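Local coordinates for protein amidohydrolase (Xanthomonas campestris pv. campestris, PDB 4DZH) that probably deaminates adenosine or 5'-methylthioadenosine, as a zinc-binding amidohydrolase of the ATZ/TRZ family, at residues Val90-Pro95 with Ser320-Asp325. Numbering follows the deposited sequence.
Sequences VADDLP and SNNDLD. With MG (magnesium ion), chain B.
D92 and N322 join the two loops through a side-chain hydrogen bond. N322 ND2 donates to D92 OD1 at 3.0 Å, with an N-H...O angle of 177°. The acceptor lies practically in the amide plane, and the donor meets OD1 on the syn side, somewhat out of the carboxylate plane; the two flat groups, approaching from opposite directions, are nearly coplanar, 17° apart. D92 OD1 also forms a salt bridge with K293, while OD2 is hydrogen-bonded to S399 OG of the second subunit, whose Y403 packs on both D92 and N322.

The other end of the amide is held within its own loop: N322 OD1 accepts from N321 N at 2.7 Å. That bond folds the side chain back across the cis peptide between N321 and N322, with CG beside the backbone N (chi1 -75°), and together with the ND2 bond it should fix the amide's rotation.

Metal coordination follows directly along the chain. N321 OD1 binds magnesium at 2.0 Å and D323 OD1 at 2.1 Å; E289 and three waters complete six ligands. N321 OD1 additionally accepts from D323 N at 3.2 Å, from above the carbonyl plane, an Asx turn, and water 1 donates to N321 O.

With a lysine beside it, D92 is probably anionic, and its charge should polarise the N322 amide. The contact thereby ties the loops after TIM-barrel strands 69-80 and 310-313, the latter magnesium-binding, at the subunit interface, about 10 Å from zinc to the N322 side chain.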
# COMPACT_ATOMS: atom_id res chain seq x y z
N VAL A 90 -2.79 -18.21 -1.33
CA VAL A 90 -2.75 -19.69 -1.28
C VAL A 90 -1.32 -20.19 -1.31
O VAL A 90 -1.02 -21.30 -0.81
CB VAL A 90 -3.61 -20.32 -2.43
CG1 VAL A 90 -3.00 -20.05 -3.80
CG2 VAL A 90 -3.77 -21.83 -2.22
N ALA A 91 -0.40 -19.38 -1.84
CA ALA A 91 0.98 -19.85 -1.97
C ALA A 91 2.04 -18.74 -2.01
O ALA A 91 2.67 -18.49 -3.03
CB ALA A 91 1.12 -20.73 -3.21
N ASP A 92 2.27 -18.12 -0.87
CA ASP A 92 3.13 -16.95 -0.80
C ASP A 92 4.60 -17.32 -0.59
O ASP A 92 4.93 -18.43 -0.15
CB ASP A 92 2.62 -16.03 0.31
CG ASP A 92 1.30 -15.37 -0.03
OD1 ASP A 92 1.13 -14.94 -1.19
OD2 ASP A 92 0.43 -15.28 0.85
N ASP A 93 5.49 -16.40 -0.96
CA ASP A 93 6.89 -16.44 -0.55
C ASP A 93 7.66 -17.63 -1.14
O ASP A 93 8.56 -18.17 -0.51
CB ASP A 93 6.99 -16.39 0.98
CG ASP A 93 6.23 -15.17 1.57
OD1 ASP A 93 6.30 -14.07 0.97
OD2 ASP A 93 5.54 -15.31 2.61
N LEU A 94 7.29 -17.99 -2.37
CA LEU A 94 7.84 -19.16 -3.06
C LEU A 94 8.31 -18.61 -4.41
O LEU A 94 7.68 -17.69 -4.97
CB LEU A 94 6.70 -20.19 -3.31
CG LEU A 94 6.02 -20.79 -2.07
CD1 LEU A 94 4.87 -21.73 -2.45
CD2 LEU A 94 6.99 -21.49 -1.14
N PRO A 95 9.40 -19.17 -4.96
CA PRO A 95 9.84 -18.74 -6.29
C PRO A 95 8.82 -19.07 -7.41
O PRO A 95 8.02 -20.00 -7.26
CB PRO A 95 11.16 -19.49 -6.48
CG PRO A 95 11.06 -20.67 -5.58
CD PRO A 95 10.20 -20.28 -4.42
N SER A 320 -0.89 -13.26 -6.26
CA SER A 320 0.39 -12.51 -6.33
C SER A 320 0.17 -11.00 -6.20
O SER A 320 0.56 -10.22 -7.09
CB SER A 320 1.16 -12.85 -7.59
OG SER A 320 0.57 -12.31 -8.76
N ASN A 321 -0.50 -10.63 -5.12
CA ASN A 321 -0.64 -9.21 -4.81
C ASN A 321 -0.68 -8.88 -3.33
O ASN A 321 0.19 -8.16 -2.86
CB ASN A 321 -1.80 -8.56 -5.64
CG ASN A 321 -1.79 -7.04 -5.52
OD1 ASN A 321 -1.90 -6.48 -4.41
ND2 ASN A 321 -1.64 -6.36 -6.65
N ASN A 322 -1.67 -9.33 -2.53
CA ASN A 322 -2.73 -10.30 -2.84
C ASN A 322 -4.11 -9.64 -2.79
O ASN A 322 -5.12 -10.32 -2.49
CB ASN A 322 -2.66 -11.38 -1.78
CG ASN A 322 -1.49 -12.30 -1.99
OD1 ASN A 322 -0.89 -12.30 -3.07
ND2 ASN A 322 -1.14 -13.05 -0.97
N ASP A 323 -4.17 -8.33 -3.03
CA ASP A 323 -5.48 -7.65 -3.06
C ASP A 323 -5.76 -7.04 -4.43
O ASP A 323 -4.95 -7.11 -5.36
CB ASP A 323 -5.63 -6.64 -1.94
CG ASP A 323 -4.52 -5.61 -1.92
OD1 ASP A 323 -3.94 -5.33 -2.99
OD2 ASP A 323 -4.28 -5.01 -0.84
N LEU A 324 -6.97 -6.48 -4.57
CA LEU A 324 -7.36 -5.79 -5.83
C LEU A 324 -7.43 -4.30 -5.56
O LEU A 324 -8.30 -3.59 -6.07
CB LEU A 324 -8.76 -6.26 -6.29
CG LEU A 324 -8.78 -7.74 -6.65
CD1 LEU A 324 -10.24 -8.19 -6.98
CD2 LEU A 324 -7.77 -8.19 -7.79
N ASP A 325 -6.52 -3.81 -4.72
CA ASP A 325 -6.60 -2.45 -4.22
C ASP A 325 -5.89 -1.53 -5.20
O ASP A 325 -4.62 -1.48 -5.21
CB ASP A 325 -5.90 -2.39 -2.84
CG ASP A 325 -5.90 -0.98 -2.20
OD1 ASP A 325 -6.21 -0.00 -2.92
OD2 ASP A 325 -5.57 -0.88 -1.00
MG MG B . -2.01 -4.78 -3.41
O HOH W 1 -1.13 -6.01 -1.86
O HOH W 2 -2.30 -3.35 -1.85
O HOH W 3 -2.80 -3.62 -4.90